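PDB 5WLH: LbaCas13a H328A (C2c2) from Lachnospiraceae bacterium NK4A179, which probably cleaves target RNA under the direction of a CRISPR guide RNA, as a Cas13a effector, and is bound here to its pre-crRNA. Local coordinates for residues Tyr458-Asp461 against Glu462-Ala465; Phe591-Asp594 against Leu595-Val598; Phe1212-Tyr1215 against Ala1216-Phe1219. All coordinates share one frame; numbering follows the deposited sequence.

Contact 1: Tyr458-Asp461 against Glu462-Ala465; sequences YAMD and ELNA
Met-460 meets Leu-463 through both backbone and side chain. Its carbonyl O accepts the N-H of Leu-463, with Met-460 O to Leu-463 N at 3.0 Å. The bond is nearly straight, 163° at the hydrogen, but the donor stands well above the carbonyl plane. Beside it, Met-460 CB touches Leu-463 CD1 at 3.8 Å. The thioether chain bends at chi2 (-68°) and again at chi3, which folds the methyl back so that Met-460 CE lies 4.0 Å from Leu-463 CD1. The leucine branch therefore meets the methionine at both its root and its end. This apolar pair is buried against Cys-1177 of helix 1171-1180.

Asp-461 comes next, and its carbonyl O takes two donors from one residue. Asn-464 N lies 3.0 Å from Asp-461 O and forms the straight bond. Asn-464 ND2 is also 3.0 Å from Asp-461 O, but that bond is weak and bent, 131° at the hydrogen. With CG beside its own backbone N, the asparagine swings its amide round to the same carbonyl. The Asp-461 carboxylate and this amide are steeply inclined; Asp-461 OD1 stays 3.7 Å from Asn-464 ND2. The firmer partner of the carboxylate is the hydroxyl of Ser-477. Glu-462 sends its own carboxylate to Lys-468, Lys-475 and the backbone N of Glu-472.

Two successive bonds from residue i+3 back to i make this a short 3-10 turn, soon after helix 429-458 ends. Its chemistry is divided. Methionine and leucine close the buried side, while the acidic groups find partners in the following chain. The two lysines at Glu-462 probably offset much of the negative charge that Asp-461 and Glu-462 bring together.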
loop_
_atom_site.group_PDB
_atom_site.type_symbol
_atom_site.label_atom_id
_atom_site.label_comp_id
_atom_site.label_asym_id
_atom_site.label_seq_id
_atom_site.Cartn_x
_atom_site.Cartn_y
_atom_site.Cartn_z
ATOM N N TYR A 458 4.552 23.118 3.758
ATOM C CA TYR A 458 4.403 24.436 3.174
ATOM C C TYR A 458 4.742 25.604 4.089
ATOM O O TYR A 458 4.736 26.745 3.612
ATOM C CB TYR A 458 2.973 24.614 2.650
ATOM C CG TYR A 458 2.567 23.545 1.665
ATOM C CD1 TYR A 458 3.413 23.180 0.619
ATOM C CD2 TYR A 458 1.345 22.900 1.782
ATOM C CE1 TYR A 458 3.053 22.204 -0.288
ATOM C CE2 TYR A 458 0.972 21.914 0.871
ATOM C CZ TYR A 458 1.833 21.570 -0.142
ATOM O OH TYR A 458 1.481 20.606 -1.047
ATOM N N ALA A 459 5.029 25.377 5.370
ATOM C CA ALA A 459 5.308 26.495 6.268
ATOM C C ALA A 459 6.597 26.291 7.058
ATOM O O ALA A 459 6.753 26.855 8.145
ATOM C CB ALA A 459 4.134 26.745 7.219
ATOM N N MET A 460 7.546 25.514 6.519
ATOM C CA MET A 460 8.812 25.249 7.194
ATOM C C MET A 460 9.979 25.433 6.231
ATOM O O MET A 460 10.982 24.738 6.328
ATOM C CB MET A 460 8.825 23.842 7.795
ATOM C CG MET A 460 7.711 23.602 8.812
ATOM S SD MET A 460 7.893 24.546 10.341
ATOM C CE MET A 460 9.308 23.743 11.103
ATOM N N ASP A 461 9.821 26.344 5.270
ATOM C CA ASP A 461 10.854 26.619 4.270
ATOM C C ASP A 461 12.251 26.772 4.882
ATOM O O ASP A 461 13.243 26.277 4.335
ATOM C CB ASP A 461 10.465 27.904 3.535
ATOM C CG ASP A 461 10.700 27.840 2.060
ATOM O OD1 ASP A 461 11.834 27.508 1.650
ATOM O OD2 ASP A 461 9.743 28.157 1.313
ATOM N N GLU A 462 12.361 27.479 5.996
ATOM C CA GLU A 462 13.685 27.832 6.498
ATOM C C GLU A 462 14.362 26.692 7.247
ATOM O O GLU A 462 15.440 26.892 7.818
ATOM C CB GLU A 462 13.582 29.103 7.350
ATOM C CG GLU A 462 12.717 30.159 6.660
ATOM C CD GLU A 462 13.152 31.597 6.893
ATOM O OE1 GLU A 462 13.022 32.421 5.964
ATOM O OE2 GLU A 462 13.607 31.916 8.005
ATOM N N LEU A 463 13.767 25.498 7.259
ATOM C CA LEU A 463 14.541 24.309 7.604
ATOM C C LEU A 463 15.652 24.066 6.591
ATOM O O LEU A 463 16.669 23.451 6.926
ATOM C CB LEU A 463 13.641 23.077 7.675
ATOM C CG LEU A 463 12.600 23.003 8.792
ATOM C CD1 LEU A 463 11.812 21.693 8.713
ATOM C CD2 LEU A 463 13.268 23.129 10.157
ATOM N N ASN A 464 15.461 24.518 5.348
ATOM C CA ASN A 464 16.454 24.314 4.299
ATOM C C ASN A 464 17.757 24.995 4.684
ATOM O O ASN A 464 17.756 26.127 5.176
ATOM C CB ASN A 464 15.941 24.868 2.965
ATOM C CG ASN A 464 14.973 23.925 2.273
ATOM O OD1 ASN A 464 15.313 22.777 1.965
ATOM N ND2 ASN A 464 13.747 24.403 2.038
ATOM N N ALA A 465 18.871 24.291 4.465
ATOM C CA ALA A 465 20.176 24.784 4.891
ATOM C C ALA A 465 20.444 26.170 4.311
ATOM O O ALA A 465 20.202 26.421 3.123
ATOM C CB ALA A 465 21.277 23.806 4.471
#

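Contact 2: Phe591-Asp594 against Leu595-Val598; sequences FLTD and LKDV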
loop_
_atom_site.group_PDB
_atom_site.type_symbol
_atom_site.label_atom_id
_atom_site.label_comp_id
_atom_site.label_asym_id
_atom_site.label_seq_id
_atom_site.Cartn_x
_atom_site.Cartn_y
_atom_site.Cartn_z
ATOM N N PHE A 591 36.711 0.832 7.478
ATOM C CA PHE A 591 35.982 0.470 6.269
ATOM C C PHE A 591 34.531 0.129 6.596
ATOM O O PHE A 591 33.602 0.692 6.001
ATOM C CB PHE A 591 36.682 -0.708 5.591
ATOM C CG PHE A 591 36.122 -1.070 4.243
ATOM C CD1 PHE A 591 35.391 -0.157 3.504
ATOM C CD2 PHE A 591 36.347 -2.331 3.711
ATOM C CE1 PHE A 591 34.883 -0.496 2.260
ATOM C CE2 PHE A 591 35.843 -2.680 2.462
ATOM C CZ PHE A 591 35.102 -1.755 1.740
ATOM N N LEU A 592 34.325 -0.775 7.561
ATOM C CA LEU A 592 32.976 -1.105 8.021
ATOM C C LEU A 592 32.241 0.129 8.526
ATOM O O LEU A 592 31.049 0.321 8.242
ATOM C CB LEU A 592 33.050 -2.157 9.127
ATOM C CG LEU A 592 31.720 -2.524 9.781
ATOM C CD1 LEU A 592 30.827 -3.124 8.695
ATOM C CD2 LEU A 592 31.930 -3.506 10.921
ATOM N N THR A 593 32.943 0.980 9.276
ATOM C CA THR A 593 32.329 2.165 9.856
ATOM C C THR A 593 31.912 3.151 8.778
ATOM O O THR A 593 30.864 3.801 8.887
ATOM C CB THR A 593 33.305 2.814 10.849
ATOM O OG1 THR A 593 33.303 2.058 12.060
ATOM C CG2 THR A 593 32.895 4.248 11.158
ATOM N N ASP A 594 32.702 3.261 7.713
ATOM C CA ASP A 594 32.335 4.181 6.649
ATOM C C ASP A 594 31.088 3.703 5.909
ATOM O O ASP A 594 30.190 4.500 5.625
ATOM C CB ASP A 594 33.504 4.364 5.696
ATOM C CG ASP A 594 34.407 5.508 6.116
ATOM O OD1 ASP A 594 34.133 6.159 7.153
ATOM O OD2 ASP A 594 35.381 5.759 5.402
ATOM N N LEU A 595 31.012 2.410 5.601
ATOM C CA LEU A 595 29.806 1.882 4.966
ATOM C C LEU A 595 28.584 2.053 5.862
ATOM O O LEU A 595 27.501 2.425 5.388
ATOM C CB LEU A 595 30.008 0.410 4.621
ATOM C CG LEU A 595 31.059 0.140 3.545
ATOM C CD1 LEU A 595 31.225 -1.363 3.435
ATOM C CD2 LEU A 595 30.674 0.739 2.201
ATOM N N LYS A 596 28.739 1.769 7.158
ATOM C CA LYS A 596 27.684 2.021 8.130
ATOM C C LYS A 596 27.260 3.484 8.116
ATOM O O LYS A 596 26.066 3.788 8.184
ATOM C CB LYS A 596 28.171 1.624 9.526
ATOM C CG LYS A 596 27.188 1.876 10.647
ATOM C CD LYS A 596 27.859 1.710 12.011
ATOM C CE LYS A 596 28.788 2.873 12.345
ATOM N NZ LYS A 596 28.076 4.159 12.644
ATOM N N ASP A 597 28.228 4.403 8.034
ATOM C CA ASP A 597 27.915 5.828 7.999
ATOM C C ASP A 597 27.181 6.227 6.722
ATOM O O ASP A 597 26.331 7.119 6.754
ATOM C CB ASP A 597 29.190 6.659 8.105
ATOM C CG ASP A 597 29.785 6.645 9.489
ATOM O OD1 ASP A 597 29.098 6.202 10.433
ATOM O OD2 ASP A 597 30.956 7.074 9.623
ATOM N N VAL A 598 27.551 5.650 5.573
ATOM C CA VAL A 598 26.803 5.952 4.357
ATOM C C VAL A 598 25.344 5.581 4.542
ATOM O O VAL A 598 24.441 6.374 4.253
ATOM C CB VAL A 598 27.392 5.224 3.139
ATOM C CG1 VAL A 598 26.541 5.558 1.918
ATOM C CG2 VAL A 598 28.837 5.637 2.919
#
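Phe-591 and Leu-595 form the tightly packed side of this helical stretch. They are one turn apart, and Phe-591 CE1 reaches Leu-595 CD1 at 3.9 Å. The methyl meets the ring obliquely. The phenylalanine has CG anti to its N (chi1 -173°), which lays the ring along the helix toward the leucine. Ile-563 of helix 559-564 touches both side chains, and Leu-595 also packs on Leu-513 and Ile-624. Regular i+4 backbone bonds run beneath, among them Leu-595 N to Phe-591 O at 3.1 Å and Lys-596 N to Leu-592 O at 2.9 Å.

The other side is polar. It is loosest at Asp-594, which is partly exposed. Thr-593 and Asp-597 run alongside each other, with Thr-593 CG2 3.8 Å from Asp-597 OD2. The threonine hydroxyl bonds back to Val-589 O. Asp-594 brings OD1 within 4.1 Å of Asp-597 OD2, and the two carboxylate planes are turned 46° apart. This is an approach of like charges. Asp-594 OD2 takes a weak bond from the backbone N of Asn-620, and Asp-597 OD2 makes a long, weak ion pair with Lys-618.

Lys-596 supplies a compensating charge. Its chain bends at chi3 (74°) and chi4, curling NZ round to the neighbouring acid. Lys-596 NZ forms a salt bridge with Asp-597 OD1 at 3.2 Å, and Leu-530 O also accepts from the amine.

This part of helix 588-602 is thus amphipathic, apolar toward neighbouring helices and polar along another flank. An R-x4-H sequence, the HEPN ribonuclease signature, follows it directly. Within the acidic pair, repulsion could raise the proton affinity of one carboxylate, more likely Asp-594. The bridge to Lys-596 probably favours an ionised Asp-597 and balances the positive charge of the buried ammonium group.

Contact 3: Phe1212-Tyr1215 against Ala1216-Phe1219; sequences FYRY and AKSF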
loop_
_atom_site.group_PDB
_atom_site.type_symbol
_atom_site.label_atom_id
_atom_site.label_comp_id
_atom_site.label_asym_id
_atom_site.label_seq_id
_atom_site.Cartn_x
_atom_site.Cartn_y
_atom_site.Cartn_z
ATOM N N PHE A 1212 15.434 17.016 22.883
ATOM C CA PHE A 1212 14.207 17.802 22.888
ATOM C C PHE A 1212 13.670 17.961 24.298
ATOM O O PHE A 1212 13.245 19.056 24.689
ATOM C CB PHE A 1212 13.151 17.135 22.015
ATOM C CG PHE A 1212 11.904 17.925 21.890
ATOM C CD1 PHE A 1212 10.888 17.816 22.854
ATOM C CD2 PHE A 1212 11.729 18.783 20.829
ATOM C CE1 PHE A 1212 9.735 18.548 22.733
ATOM C CE2 PHE A 1212 10.569 19.525 20.708
ATOM C CZ PHE A 1212 9.563 19.400 21.660
ATOM N N TYR A 1213 13.659 16.868 25.058
ATOM C CA TYR A 1213 13.257 16.930 26.458
ATOM C C TYR A 1213 14.076 17.963 27.222
ATOM O O TYR A 1213 13.531 18.714 28.032
ATOM C CB TYR A 1213 13.393 15.550 27.093
ATOM C CG TYR A 1213 12.143 14.692 26.968
ATOM C CD1 TYR A 1213 11.842 14.025 25.777
ATOM C CD2 TYR A 1213 11.260 14.549 28.041
ATOM C CE1 TYR A 1213 10.701 13.231 25.662
ATOM C CE2 TYR A 1213 10.114 13.765 27.928
ATOM C CZ TYR A 1213 9.842 13.108 26.739
ATOM O OH TYR A 1213 8.702 12.336 26.623
ATOM N N ARG A 1214 15.385 18.039 26.956
ATOM C CA ARG A 1214 16.232 19.014 27.636
ATOM C C ARG A 1214 16.044 20.424 27.097
ATOM O O ARG A 1214 16.305 21.393 27.818
ATOM C CB ARG A 1214 17.706 18.599 27.551
ATOM C CG ARG A 1214 17.912 17.182 28.055
ATOM C CD ARG A 1214 18.533 17.124 29.446
ATOM N NE ARG A 1214 19.477 18.206 29.703
ATOM C CZ ARG A 1214 19.438 19.012 30.760
ATOM N NH1 ARG A 1214 18.487 18.898 31.674
ATOM N NH2 ARG A 1214 20.356 19.953 30.893
ATOM N N TYR A 1215 15.570 20.563 25.861
ATOM C CA TYR A 1215 15.110 21.852 25.372
ATOM C C TYR A 1215 13.840 22.286 26.087
ATOM O O TYR A 1215 13.742 23.412 26.583
ATOM C CB TYR A 1215 14.872 21.777 23.861
ATOM C CG TYR A 1215 13.834 22.745 23.332
ATOM C CD1 TYR A 1215 14.058 24.116 23.345
ATOM C CD2 TYR A 1215 12.639 22.282 22.786
ATOM C CE1 TYR A 1215 13.134 24.990 22.859
ATOM C CE2 TYR A 1215 11.704 23.147 22.295
ATOM C CZ TYR A 1215 11.946 24.498 22.326
ATOM O OH TYR A 1215 11.009 25.363 21.834
ATOM N N ALA A 1216 12.851 21.409 26.132
ATOM C CA ALA A 1216 11.565 21.762 26.709
ATOM C C ALA A 1216 11.606 21.822 28.225
ATOM O O ALA A 1216 10.672 22.347 28.831
ATOM C CB ALA A 1216 10.509 20.749 26.274
ATOM N N LYS A 1217 12.670 21.306 28.830
ATOM C CA LYS A 1217 12.697 20.970 30.249
ATOM C C LYS A 1217 12.425 22.169 31.137
ATOM O O LYS A 1217 11.978 22.002 32.277
ATOM C CB LYS A 1217 14.042 20.360 30.591
ATOM C CG LYS A 1217 14.018 19.446 31.762
ATOM C CD LYS A 1217 14.826 18.235 31.460
ATOM C CE LYS A 1217 15.532 17.793 32.686
ATOM N NZ LYS A 1217 14.517 17.651 33.763
ATOM N N SER A 1218 12.702 23.366 30.642
ATOM C CA SER A 1218 12.431 24.584 31.382
ATOM C C SER A 1218 10.936 24.856 31.538
ATOM O O SER A 1218 10.542 25.560 32.478
ATOM C CB SER A 1218 13.116 25.734 30.659
ATOM O OG SER A 1218 13.088 25.502 29.254
ATOM N N PHE A 1219 10.103 24.296 30.652
ATOM C CA PHE A 1219 8.705 24.697 30.554
ATOM C C PHE A 1219 7.971 24.412 31.861
ATOM O O PHE A 1219 8.084 23.324 32.438
ATOM C CB PHE A 1219 8.019 23.975 29.385
ATOM C CG PHE A 1219 8.538 24.367 28.001
ATOM C CD1 PHE A 1219 9.249 25.544 27.796
ATOM C CD2 PHE A 1219 8.294 23.548 26.901
ATOM C CE1 PHE A 1219 9.709 25.885 26.527
ATOM C CE2 PHE A 1219 8.758 23.886 25.628
ATOM C CZ PHE A 1219 9.470 25.053 25.445
#
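Tyr-1215 and Phe-1219 make a T-shaped aromatic pair. The edge of Phe-1219 points toward the face of Tyr-1215, with the ring centroids 5.6 Å apart and the planes at 77°. Phe-1219 CZ leads, lying 4.0 Å from Tyr-1215 CZ. The tyrosine hydroxyl lies in the plane of the Phe-1219 ring at its edge, with Tyr-1215 OH 3.9 Å from Phe-1219 CZ. With CG roughly anti to the backbone N (chi1 153°), the tyrosine ring lies close to the backbone N of Ala-1216 at the helix end. Its hydroxyl bonds to Thr-1154 O. Replacing Tyr-1215 with an alanine would probably open a gap beside Phe-1219, leave that ring less firmly held on this side, and deprive Thr-1154 O of this donor.

Apolar contacts centre on Ala-1216. Its CB touches the Phe-1212 ring, at 4.2 Å from Phe-1212 CE1. Its CA lies over one face of Phe-1219, offset toward the rim.

Backbone hydrogen bonds carry the chain from helix to turn. Ala-1216 N bonds to Phe-1212 O at 2.8 Å in the usual helical way. A type I beta turn follows, closed by Phe-1219 N to Ala-1216 O at 2.7 Å. The turn brings the phenylalanine back to the tyrosine.

Two basic side chains meet on another side, without their charged ends touching. Lys-1217 CE sits at the edge of the Arg-1214 guanidinium, in its plane, 3.3 Å from Arg-1214 NH1. Both residues also touch a crystal neighbour, which may influence their conformation. Arg-1214 NE is held by Val-1189 O.

The aromatic cluster ends helix 1205-1216 against two others. Phe-1212 and Tyr-1215 lean on helix 1171-1180, Phe-1219 rests on helix 1153-1156, and Arg-1214 reaches the end of strand 1187-1189.

In the fold
The three contacts follow one another along the chain, and none nests in or crosses another. Each is local, so none closes a long loop. Contact 1 turns the chain after helix 429-458, on the way to strand 470-472. Contact 2 lies within helix 588-602. Contact 3 ends helix 1205-1216, ahead of helix 1230-1233. Shared neighbours link them. Contact 1 touches Tyr-609 and Ala-610, shortly after the helix of contact 2. Helix 486-517 meets Tyr-458 and the leucines of contact 2. Helix 1171-1180 packs on both contacts 1 and 3, whose centres are about 23 Å apart. Contact 2 lies farther off, its centre about 30 Å from that of contact 1.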